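Local coordinates for beta-galactosidase (Bacillus circulans, PDB 4MAD), which probably hydrolyses terminal non-reducing beta-D-galactose residues in beta-D-galactosides, as a member of glycoside hydrolase family 35, at residues R131-Y137 / F175-Y181; M213-E219 / Y237-P242; F284-G290 / Y313-L319; Q391-F395 / V456-R461. The contacts are given in a common frame with arbitrary orientation. Residues are numbered along the deposited sequence.

Interaction 1: R131-Y137 / F175-Y181; sequences RCFNQPY and FGNDQKY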
# COMPACT_ATOMS: atom_id res chain seq x y z
N ARG A 131 4.51 15.47 -9.97
CA ARG A 131 5.95 15.30 -9.88
C ARG A 131 6.75 16.08 -10.90
O ARG A 131 7.67 15.60 -11.46
CB ARG A 131 6.33 13.81 -9.88
CG ARG A 131 5.76 13.04 -8.77
CD ARG A 131 6.05 11.57 -8.86
NE ARG A 131 7.37 11.19 -8.42
CZ ARG A 131 7.90 10.01 -8.66
NH1 ARG A 131 7.21 9.13 -9.33
NH2 ARG A 131 9.10 9.71 -8.22
N CYS A 132 6.33 17.31 -11.08
CA CYS A 132 7.03 18.28 -11.89
C CYS A 132 6.73 19.68 -11.39
O CYS A 132 5.97 19.86 -10.51
CB CYS A 132 6.72 18.11 -13.35
SG CYS A 132 5.05 18.50 -13.73
N PHE A 133 7.33 20.66 -12.02
CA PHE A 133 7.23 22.00 -11.52
C PHE A 133 5.88 22.61 -11.94
O PHE A 133 5.81 23.45 -12.79
CB PHE A 133 8.40 22.87 -11.99
CG PHE A 133 8.57 24.10 -11.22
CD1 PHE A 133 8.93 24.06 -9.92
CD2 PHE A 133 8.36 25.33 -11.80
CE1 PHE A 133 9.07 25.17 -9.21
CE2 PHE A 133 8.49 26.44 -11.08
CZ PHE A 133 8.85 26.36 -9.76
N ASN A 134 4.85 22.20 -11.25
CA ASN A 134 3.45 22.55 -11.55
C ASN A 134 2.78 23.28 -10.41
O ASN A 134 2.71 22.77 -9.38
CB ASN A 134 2.70 21.26 -11.84
CG ASN A 134 1.23 21.45 -12.10
OD1 ASN A 134 0.85 21.80 -13.17
ND2 ASN A 134 0.43 21.14 -11.16
N GLN A 135 2.21 24.44 -10.63
CA GLN A 135 1.71 25.24 -9.52
C GLN A 135 0.60 24.59 -8.69
O GLN A 135 0.65 24.60 -7.52
CB GLN A 135 1.26 26.65 -9.97
CG GLN A 135 0.90 27.60 -8.85
CD GLN A 135 0.09 28.79 -9.36
OE1 GLN A 135 -0.06 28.96 -10.54
NE2 GLN A 135 -0.44 29.60 -8.46
N PRO A 136 -0.39 24.00 -9.32
CA PRO A 136 -1.43 23.39 -8.53
C PRO A 136 -0.85 22.23 -7.70
O PRO A 136 -1.15 22.07 -6.59
CB PRO A 136 -2.41 22.89 -9.58
CG PRO A 136 -2.15 23.66 -10.68
CD PRO A 136 -0.76 23.98 -10.74
N TYR A 137 0.00 21.45 -8.32
CA TYR A 137 0.56 20.34 -7.58
C TYR A 137 1.40 20.85 -6.38
O TYR A 137 1.20 20.46 -5.29
CB TYR A 137 1.38 19.52 -8.53
CG TYR A 137 2.29 18.51 -7.91
CD1 TYR A 137 1.79 17.41 -7.30
CD2 TYR A 137 3.63 18.65 -7.96
CE1 TYR A 137 2.61 16.49 -6.73
CE2 TYR A 137 4.46 17.74 -7.42
CZ TYR A 137 3.95 16.65 -6.81
OH TYR A 137 4.76 15.73 -6.25
N PHE A 175 11.16 8.53 -12.98
CA PHE A 175 9.92 9.14 -13.43
C PHE A 175 10.07 10.44 -14.24
O PHE A 175 9.28 10.73 -15.08
CB PHE A 175 9.03 9.42 -12.22
CG PHE A 175 7.74 10.12 -12.57
CD1 PHE A 175 6.62 9.43 -12.86
CD2 PHE A 175 7.67 11.47 -12.68
CE1 PHE A 175 5.46 10.10 -13.17
CE2 PHE A 175 6.53 12.09 -13.00
CZ PHE A 175 5.44 11.39 -13.27
N GLY A 176 11.08 11.21 -13.91
CA GLY A 176 11.23 12.54 -14.44
C GLY A 176 12.62 13.13 -14.44
O GLY A 176 13.54 12.54 -13.95
N ASN A 177 12.73 14.31 -15.03
CA ASN A 177 13.96 15.08 -14.96
C ASN A 177 13.80 16.57 -14.61
O ASN A 177 14.59 17.34 -14.99
CB ASN A 177 14.74 14.93 -16.24
CG ASN A 177 14.17 15.74 -17.30
OD1 ASN A 177 13.06 16.14 -17.22
ND2 ASN A 177 14.93 16.01 -18.30
N ASP A 178 12.76 16.92 -13.89
CA ASP A 178 12.49 18.30 -13.58
C ASP A 178 13.26 18.81 -12.40
O ASP A 178 12.85 18.70 -11.31
CB ASP A 178 11.01 18.52 -13.34
CG ASP A 178 10.60 19.97 -13.40
OD1 ASP A 178 11.34 20.82 -12.96
OD2 ASP A 178 9.49 20.22 -13.85
N GLN A 179 14.37 19.46 -12.73
CA GLN A 179 15.28 20.00 -11.75
C GLN A 179 14.70 21.14 -10.95
O GLN A 179 14.94 21.26 -9.80
CB GLN A 179 16.69 20.22 -12.34
CG GLN A 179 17.76 20.63 -11.35
CD GLN A 179 18.31 19.52 -10.49
OE1 GLN A 179 18.19 18.35 -10.79
NE2 GLN A 179 18.96 19.91 -9.43
N LYS A 180 13.89 21.96 -11.58
CA LYS A 180 13.26 23.01 -10.86
C LYS A 180 12.38 22.43 -9.78
O LYS A 180 12.33 22.95 -8.72
CB LYS A 180 12.42 23.88 -11.78
CG LYS A 180 13.17 24.94 -12.49
CD LYS A 180 12.25 25.98 -13.10
CE LYS A 180 11.75 26.99 -12.08
NZ LYS A 180 12.45 28.31 -12.05
N TYR A 181 11.67 21.38 -10.10
CA TYR A 181 10.84 20.72 -9.10
C TYR A 181 11.68 20.15 -7.95
O TYR A 181 11.36 20.35 -6.82
CB TYR A 181 10.12 19.56 -9.75
CG TYR A 181 9.46 18.54 -8.82
CD1 TYR A 181 8.67 18.92 -7.80
CD2 TYR A 181 9.62 17.22 -9.03
CE1 TYR A 181 8.08 17.98 -6.99
CE2 TYR A 181 9.05 16.30 -8.23
CZ TYR A 181 8.27 16.67 -7.22
OH TYR A 181 7.71 15.74 -6.46
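Two helix N-termini of the (beta/alpha)8 barrel meet here, close to the predicted catalytic centre. Asp178 is the N-cap of helix 179-192. Asp178 OD1 accepts from Tyr181 N at 2.9 Å. Asp178 OD2 reaches across and accepts from Phe133 N, also at 2.9 Å. One carboxylate thus caps its own helix and holds the loop ahead of helix 135-152. Phe133 is the centre of an inverse gamma turn. Lys180 CE lies 3.9 Å from the centroid of the Phe133 ring, a CH-pi contact over the face. The two helices follow barrel strands 100-104 and 163-167. Tyr137 OH donates to Tyr181 OH at 3.0 Å, and Tyr181 OH also bonds Glu169. One face of the Tyr181 ring lies against the backbone of Arg131 and Cys132. The Arg131 guanidinium stacks on Phe175, centres 4.5 Å apart and planes at 25°, an off-centre cation-pi contact. Arg131 also forms a salt bridge with Glu169, and its side chain is about 6 Å from that of Glu171, the predicted proton donor.

Interaction 2: M213-E219 / Y237-P242; sequences MIEGIFE and YQPNAP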
# COMPACT_ATOMS: atom_id res chain seq x y z
N MET A 213 19.27 13.18 -9.21
CA MET A 213 20.16 13.87 -8.29
C MET A 213 19.84 15.36 -8.27
O MET A 213 19.42 15.91 -9.26
CB MET A 213 21.62 13.62 -8.63
CG MET A 213 22.02 12.19 -8.66
SD MET A 213 23.74 11.88 -9.05
CE MET A 213 24.47 12.93 -7.85
N ILE A 214 20.02 15.95 -7.11
CA ILE A 214 19.87 17.36 -6.89
C ILE A 214 21.20 18.04 -6.51
O ILE A 214 21.95 17.55 -5.73
CB ILE A 214 18.85 17.69 -5.82
CG1 ILE A 214 17.64 16.77 -5.88
CG2 ILE A 214 18.41 19.08 -6.00
CD1 ILE A 214 16.71 16.94 -4.78
N GLU A 215 21.44 19.20 -7.08
CA GLU A 215 22.65 19.87 -6.81
C GLU A 215 22.68 20.13 -5.33
O GLU A 215 21.75 20.57 -4.75
CB GLU A 215 22.73 21.19 -7.59
CG GLU A 215 23.95 21.97 -7.35
CD GLU A 215 25.25 21.24 -7.72
OE1 GLU A 215 25.28 20.02 -7.73
OE2 GLU A 215 26.27 21.91 -7.97
N GLY A 216 23.82 19.82 -4.76
CA GLY A 216 24.13 19.99 -3.36
C GLY A 216 23.68 18.89 -2.44
O GLY A 216 23.84 19.00 -1.28
N ILE A 217 23.10 17.84 -2.99
CA ILE A 217 22.46 16.81 -2.19
C ILE A 217 23.07 15.39 -2.35
O ILE A 217 23.22 14.93 -3.43
CB ILE A 217 20.94 16.79 -2.50
CG1 ILE A 217 20.28 18.11 -2.12
CG2 ILE A 217 20.31 15.69 -1.81
CD1 ILE A 217 20.36 18.44 -0.70
N PHE A 218 23.35 14.74 -1.24
CA PHE A 218 23.90 13.39 -1.20
C PHE A 218 22.96 12.42 -1.93
O PHE A 218 21.81 12.46 -1.73
CB PHE A 218 24.02 13.00 0.28
CG PHE A 218 24.59 11.64 0.53
CD1 PHE A 218 25.80 11.26 0.03
CD2 PHE A 218 23.93 10.74 1.33
CE1 PHE A 218 26.29 10.02 0.27
CE2 PHE A 218 24.43 9.52 1.56
CZ PHE A 218 25.60 9.17 1.03
N GLU A 219 23.53 11.54 -2.73
CA GLU A 219 22.77 10.52 -3.43
C GLU A 219 23.08 9.10 -2.91
O GLU A 219 24.18 8.80 -2.55
CB GLU A 219 22.95 10.61 -4.95
CG GLU A 219 22.34 9.53 -5.80
CD GLU A 219 20.83 9.64 -5.96
OE1 GLU A 219 20.18 9.75 -4.95
OE2 GLU A 219 20.34 9.60 -7.09
N TYR A 237 29.11 9.60 -10.65
CA TYR A 237 28.45 10.84 -10.36
C TYR A 237 28.81 11.47 -9.02
O TYR A 237 28.59 12.62 -8.81
CB TYR A 237 26.93 10.65 -10.47
CG TYR A 237 26.43 10.29 -11.84
CD1 TYR A 237 25.76 11.22 -12.59
CD2 TYR A 237 26.59 9.05 -12.35
CE1 TYR A 237 25.32 10.93 -13.80
CE2 TYR A 237 26.17 8.75 -13.58
CZ TYR A 237 25.53 9.68 -14.31
OH TYR A 237 25.03 9.40 -15.54
N GLN A 238 29.31 10.68 -8.10
CA GLN A 238 29.51 11.10 -6.73
C GLN A 238 30.69 10.33 -6.17
O GLN A 238 30.51 9.39 -5.50
CB GLN A 238 28.27 10.82 -5.91
CG GLN A 238 28.35 11.19 -4.46
CD GLN A 238 27.03 11.04 -3.78
OE1 GLN A 238 26.17 11.88 -3.82
NE2 GLN A 238 26.86 9.91 -3.19
N PRO A 239 31.87 10.71 -6.58
CA PRO A 239 33.08 9.94 -6.35
C PRO A 239 33.51 9.76 -4.92
O PRO A 239 34.01 8.73 -4.62
CB PRO A 239 34.13 10.70 -7.16
CG PRO A 239 33.61 11.94 -7.38
CD PRO A 239 32.14 11.85 -7.42
N ASN A 240 33.37 10.75 -4.07
CA ASN A 240 34.00 10.70 -2.76
C ASN A 240 33.16 10.36 -1.52
O ASN A 240 33.65 9.86 -0.56
CB ASN A 240 34.73 11.99 -2.50
CG ASN A 240 35.73 12.30 -3.55
OD1 ASN A 240 36.46 11.46 -3.95
ND2 ASN A 240 35.72 13.50 -4.04
N ALA A 241 31.87 10.63 -1.61
CA ALA A 241 30.95 10.50 -0.54
C ALA A 241 30.70 9.04 -0.17
O ALA A 241 30.97 8.19 -0.94
CB ALA A 241 29.72 11.19 -0.85
N PRO A 242 30.20 8.81 1.03
CA PRO A 242 30.04 7.46 1.53
C PRO A 242 29.05 6.73 0.68
O PRO A 242 28.21 7.36 0.12
CB PRO A 242 29.47 7.65 2.92
CG PRO A 242 29.33 9.01 3.12
CD PRO A 242 30.01 9.78 2.10
O HOH W 1 25.64 6.73 -1.22
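The Phe218 ring is the apolar centre. Its edge faces Ala241, with CE1 of Phe218 3.8 Å from CB of Ala241. The same CE1 of Phe218 lies 4.2 Å from CD of Pro242. Tyr20 of strand 18-20 packs on Phe218, Ala241 and Pro242. A second apolar patch joins Met213 and Tyr237. Met213 SD is 3.7 Å from Tyr237 CB and 5.0 Å from the centroid of the Tyr237 ring, an oblique Met-aromatic contact. Between the two patches lies Gln238. Its extended side chain brings the amide alongside the backbone of Glu219. Glu219 N donates to Gln238 OE1 at 2.9 Å, and Gln238 NE2 donates to Glu219 O at 3.0 Å. The amide therefore satisfies both backbone groups of one residue, much as a neighbouring strand would. Water 1 adds a further link, donating to Glu219 O at 2.9 Å and to Pro242 O at 3.0 Å. The Glu219 carboxylate turns away from this loop and bonds Thr200 on strand 197-202. On the 213-219 side, a type II beta turn from Ile214 to Ile217 leads the chain from helix 206-212 into strand 218-223. The other segment leads from helix 227-237 toward strand 244-249. These are successive alpha-to-beta connections, at the strand-entry end of a TIM barrel.

Interaction 3: F284-G290 / Y313-L319; sequences FYMAHGG and YDYDGLL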
# COMPACT_ATOMS: atom_id res chain seq x y z
N PHE A 284 17.61 -2.17 4.68
CA PHE A 284 16.95 -3.35 4.22
C PHE A 284 15.48 -2.99 3.84
O PHE A 284 14.78 -2.48 4.64
CB PHE A 284 16.97 -4.43 5.30
CG PHE A 284 18.14 -5.33 5.24
CD1 PHE A 284 17.98 -6.61 4.89
CD2 PHE A 284 19.38 -4.89 5.53
CE1 PHE A 284 19.06 -7.43 4.81
CE2 PHE A 284 20.43 -5.72 5.47
CZ PHE A 284 20.27 -6.98 5.11
N TYR A 285 15.09 -3.31 2.61
CA TYR A 285 13.73 -3.16 2.17
C TYR A 285 13.11 -4.52 1.79
O TYR A 285 13.50 -5.07 0.81
CB TYR A 285 13.71 -2.24 0.98
CG TYR A 285 12.34 -1.69 0.70
CD1 TYR A 285 11.99 -0.41 1.05
CD2 TYR A 285 11.38 -2.48 0.14
CE1 TYR A 285 10.73 0.06 0.81
CE2 TYR A 285 10.12 -2.02 -0.06
CZ TYR A 285 9.80 -0.75 0.25
OH TYR A 285 8.54 -0.33 0.02
N MET A 286 12.15 -5.04 2.55
CA MET A 286 11.66 -4.49 3.81
C MET A 286 12.22 -5.31 4.99
O MET A 286 12.38 -6.48 4.87
CB MET A 286 10.16 -4.62 3.87
CG MET A 286 9.41 -3.81 2.92
SD MET A 286 9.43 -2.11 3.19
CE MET A 286 8.62 -2.03 4.72
N ALA A 287 12.56 -4.67 6.08
CA ALA A 287 12.94 -5.43 7.24
C ALA A 287 11.76 -6.11 7.89
O ALA A 287 11.79 -7.23 8.15
CB ALA A 287 13.63 -4.58 8.26
N HIS A 288 10.75 -5.32 8.17
CA HIS A 288 9.42 -5.76 8.43
C HIS A 288 8.43 -5.12 7.44
O HIS A 288 8.34 -3.97 7.36
CB HIS A 288 9.02 -5.40 9.85
CG HIS A 288 7.62 -5.80 10.18
ND1 HIS A 288 7.22 -7.10 10.21
CD2 HIS A 288 6.52 -5.06 10.41
CE1 HIS A 288 5.94 -7.15 10.48
NE2 HIS A 288 5.50 -5.92 10.65
N GLY A 289 7.74 -5.96 6.68
CA GLY A 289 6.78 -5.52 5.71
C GLY A 289 5.32 -5.33 6.10
O GLY A 289 4.72 -4.37 5.83
N GLY A 290 4.82 -6.31 6.81
CA GLY A 290 3.48 -6.23 7.33
C GLY A 290 2.41 -6.38 6.29
O GLY A 290 2.55 -7.24 5.51
N TYR A 313 1.97 -7.82 2.72
CA TYR A 313 3.26 -7.22 2.42
C TYR A 313 4.40 -7.89 3.16
O TYR A 313 5.31 -7.26 3.51
CB TYR A 313 3.26 -5.74 2.63
CG TYR A 313 4.19 -4.92 1.78
CD1 TYR A 313 4.17 -4.97 0.40
CD2 TYR A 313 5.06 -4.06 2.36
CE1 TYR A 313 5.01 -4.22 -0.34
CE2 TYR A 313 5.88 -3.30 1.61
CZ TYR A 313 5.87 -3.37 0.26
OH TYR A 313 6.70 -2.53 -0.43
N ASP A 314 4.32 -9.19 3.30
CA ASP A 314 5.27 -9.96 4.06
C ASP A 314 6.61 -9.70 3.46
O ASP A 314 7.47 -9.41 4.15
CB ASP A 314 4.92 -11.44 3.91
CG ASP A 314 5.93 -12.40 4.58
OD1 ASP A 314 5.58 -12.95 5.60
OD2 ASP A 314 6.97 -12.64 4.01
N TYR A 315 6.75 -9.79 2.15
CA TYR A 315 7.91 -9.33 1.37
C TYR A 315 9.09 -10.30 1.49
O TYR A 315 10.16 -10.00 1.12
CB TYR A 315 8.37 -7.94 1.83
CG TYR A 315 8.97 -7.09 0.75
CD1 TYR A 315 8.22 -6.18 0.07
CD2 TYR A 315 10.26 -7.22 0.40
CE1 TYR A 315 8.74 -5.43 -0.92
CE2 TYR A 315 10.80 -6.47 -0.57
CZ TYR A 315 10.05 -5.58 -1.22
OH TYR A 315 10.63 -4.85 -2.19
N ASP A 316 8.86 -11.45 2.07
CA ASP A 316 9.96 -12.30 2.44
C ASP A 316 10.90 -11.50 3.33
O ASP A 316 12.07 -11.60 3.27
CB ASP A 316 10.71 -12.84 1.25
CG ASP A 316 11.50 -14.08 1.60
OD1 ASP A 316 11.13 -14.74 2.53
OD2 ASP A 316 12.43 -14.37 0.88
N GLY A 317 10.31 -10.69 4.17
CA GLY A 317 11.03 -9.81 5.04
C GLY A 317 11.75 -10.56 6.15
O GLY A 317 11.56 -11.71 6.31
N LEU A 318 12.59 -9.85 6.89
CA LEU A 318 13.31 -10.39 8.00
C LEU A 318 12.35 -10.84 9.09
O LEU A 318 12.61 -11.81 9.71
CB LEU A 318 14.32 -9.41 8.54
CG LEU A 318 15.36 -8.95 7.56
CD1 LEU A 318 16.28 -7.98 8.17
CD2 LEU A 318 16.08 -10.03 6.91
N LEU A 319 11.26 -10.10 9.26
CA LEU A 319 10.10 -10.54 10.03
C LEU A 319 8.99 -10.90 9.10
O LEU A 319 8.88 -10.33 8.09
CB LEU A 319 9.58 -9.44 10.93
CG LEU A 319 10.61 -8.79 11.81
CD1 LEU A 319 9.95 -7.89 12.75
CD2 LEU A 319 11.39 -9.78 12.51
O HOH W 2 7.03 -8.75 6.76
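Tyr285 OH donates to Tyr313 OH at 2.9 Å, and Tyr313 OH also bonds Glu112. Tyr313 N donates to Gly290 O at 2.9 Å. Leu319 N donates to Ala287 O at 3.1 Å. Water 2 accepts from Gly289 N and donates to Asp314 O and Leu319 O, tying the two loops further. Asp314 OD2 accepts from Asp316 N at 3.0 Å, an Asx turn. Gly289 sits tight on the other loop: Gly289 CA is 3.2 Å from Tyr313 O, where a side chain would clash. Tyr285 and Tyr315 form an offset edge-to-face pair, the edge of Tyr285 toward the face of Tyr315, centroids 5.4 Å apart. Met286, after a cis peptide, puts CG over that face, 4.0 Å from the Tyr315 centroid. The Tyr285 side chain is about 4 Å from that of Glu247, the predicted nucleophile. Phe284 CD1 touches Leu318 CD1 at 3.9 Å. The 284-290 segment leaves the last barrel strand, 281-284, beside strand 34-38. Phe284 and Leu318 pack on helix 327-339, while Ala287 and Leu319 rest on helix 48-58.

Interaction 4: Q391-F395 / V456-R461; sequences QAYGF and VENMGR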
# COMPACT_ATOMS: atom_id res chain seq x y z
N GLN A 391 -14.85 9.88 -3.99
CA GLN A 391 -14.52 8.58 -3.48
C GLN A 391 -13.10 8.09 -3.76
O GLN A 391 -12.73 7.96 -4.88
CB GLN A 391 -15.48 7.53 -4.05
CG GLN A 391 -15.27 6.15 -3.46
CD GLN A 391 -16.06 5.07 -4.13
OE1 GLN A 391 -16.87 5.34 -4.97
NE2 GLN A 391 -15.83 3.84 -3.73
N ALA A 392 -12.35 7.83 -2.72
CA ALA A 392 -11.00 7.32 -2.86
C ALA A 392 -10.89 5.86 -3.18
O ALA A 392 -10.30 5.49 -4.11
CB ALA A 392 -10.20 7.60 -1.60
N TYR A 393 -11.50 5.05 -2.33
CA TYR A 393 -11.32 3.61 -2.35
C TYR A 393 -12.62 2.79 -2.40
O TYR A 393 -13.63 3.24 -2.03
CB TYR A 393 -10.47 3.14 -1.18
CG TYR A 393 -9.31 3.99 -0.75
CD1 TYR A 393 -8.24 4.20 -1.57
CD2 TYR A 393 -9.25 4.53 0.51
CE1 TYR A 393 -7.19 4.94 -1.19
CE2 TYR A 393 -8.23 5.32 0.88
CZ TYR A 393 -7.17 5.51 0.07
OH TYR A 393 -6.16 6.29 0.43
N GLY A 394 -12.51 1.57 -2.88
CA GLY A 394 -13.59 0.61 -2.86
C GLY A 394 -14.32 0.28 -4.14
O GLY A 394 -13.72 0.13 -5.12
N PHE A 395 -15.64 0.20 -4.07
CA PHE A 395 -16.49 -0.24 -5.16
C PHE A 395 -17.45 0.91 -5.45
O PHE A 395 -17.65 1.74 -4.63
CB PHE A 395 -17.31 -1.47 -4.76
CG PHE A 395 -16.50 -2.68 -4.41
CD1 PHE A 395 -16.28 -3.65 -5.34
CD2 PHE A 395 -15.98 -2.86 -3.15
CE1 PHE A 395 -15.54 -4.73 -5.06
CE2 PHE A 395 -15.25 -3.96 -2.88
CZ PHE A 395 -15.03 -4.88 -3.82
N VAL A 456 -18.23 -1.65 -10.06
CA VAL A 456 -16.85 -1.47 -10.41
C VAL A 456 -15.96 -1.52 -9.17
O VAL A 456 -16.30 -0.95 -8.17
CB VAL A 456 -16.61 -0.18 -11.18
CG1 VAL A 456 -15.16 -0.08 -11.53
CG2 VAL A 456 -17.45 -0.12 -12.39
N GLU A 457 -14.84 -2.23 -9.28
CA GLU A 457 -13.88 -2.29 -8.24
C GLU A 457 -12.63 -1.50 -8.63
O GLU A 457 -12.08 -1.72 -9.65
CB GLU A 457 -13.45 -3.71 -7.92
CG GLU A 457 -12.62 -3.81 -6.70
CD GLU A 457 -12.17 -5.25 -6.36
OE1 GLU A 457 -12.48 -6.16 -7.10
OE2 GLU A 457 -11.51 -5.44 -5.36
N ASN A 458 -12.21 -0.59 -7.75
CA ASN A 458 -10.92 0.05 -7.80
C ASN A 458 -10.01 -0.96 -7.12
O ASN A 458 -10.07 -1.09 -5.94
CB ASN A 458 -10.89 1.32 -6.92
CG ASN A 458 -9.48 1.87 -6.65
OD1 ASN A 458 -8.51 1.31 -6.98
ND2 ASN A 458 -9.42 2.94 -5.93
N MET A 459 -9.18 -1.62 -7.89
CA MET A 459 -8.32 -2.68 -7.40
C MET A 459 -6.96 -2.20 -6.87
O MET A 459 -6.13 -2.97 -6.55
CB MET A 459 -8.13 -3.73 -8.49
CG MET A 459 -9.38 -4.39 -8.93
SD MET A 459 -9.13 -5.59 -10.24
CE MET A 459 -8.44 -6.88 -9.34
N GLY A 460 -6.83 -0.89 -6.85
CA GLY A 460 -5.66 -0.16 -6.44
C GLY A 460 -4.94 0.72 -7.44
O GLY A 460 -4.67 0.29 -8.51
N ARG A 461 -4.70 1.96 -7.04
CA ARG A 461 -4.09 2.92 -7.92
C ARG A 461 -2.61 2.63 -8.11
O ARG A 461 -1.93 2.41 -7.19
CB ARG A 461 -4.29 4.37 -7.46
CG ARG A 461 -5.70 4.88 -7.55
CD ARG A 461 -5.88 6.39 -7.46
NE ARG A 461 -7.29 6.72 -7.51
CZ ARG A 461 -8.10 6.50 -6.51
NH1 ARG A 461 -7.62 6.02 -5.38
NH2 ARG A 461 -9.36 6.79 -6.61
O HOH W 3 -10.03 0.36 -3.83
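Backbone pairing sets the register. Phe395 and Glu457 form an antiparallel non-hydrogen-bonded pair, with CA atoms 4.5 Å apart. Next to it, Asn458 N donates to Gly394 O at 3.1 Å. A CA-H...O contact joins Phe395 CA and Val456 O, also at 3.1 Å. Water 3 extends the pairing by accepting from Gly394 N and donating to Asn458 O. Side-chain hydrogen bonds gather on one carbonyl. Ala392 O accepts from Arg461 NH1 and Arg461 NH2, each at 3.0 Å, and weakly from Asn458 ND2 at 3.3 Å. Two more bonds shape the 391-395 loop: Gln391 NE2 donates to Tyr393 O at 2.8 Å and to Phe395 O at 2.9 Å. In the other segment Asn458 OD1 accepts from Gly460 N at 2.8 Å, forming an Asx turn. Among the packing contacts, Phe395 CE1 lies 3.5 Å from Glu457 CG. Salt bridges lead outward. Arg461 pairs with Glu387 and Glu114, and Glu457 with Lys537 and Arg549. Glu114 belongs to the barrel part of the chain, so Arg461 ties this all-beta domain to the barrel. Strand 395-403 begins here, beside strand 449-457. They are neighbours in the six-stranded antiparallel sheet, with strand 488-493 on the other side of 395-403.

The four contacts follow one another along the chain, each closing before the next opens. Interactions 1, 2 and 3 belong to the family 35 barrel; interaction 4 belongs to the first all-beta domain. Interactions 1 and 2 have centres about 20 Å apart and touch where Gln179 of helix 179-192 packs against Met213 and Ile214. Interaction 3 stands apart, its centre about 31 Å from that of interaction 1 and about 28 Å from that of interaction 2. It fixes the loops after the last barrel strand. Interactions 1, 2 and 3 each bring a side chain within about 10 Å of those of the predicted catalytic glutamates. Interaction 4 lies about 26 Å from interaction 3 and about 40 Å from interaction 2, centre to centre.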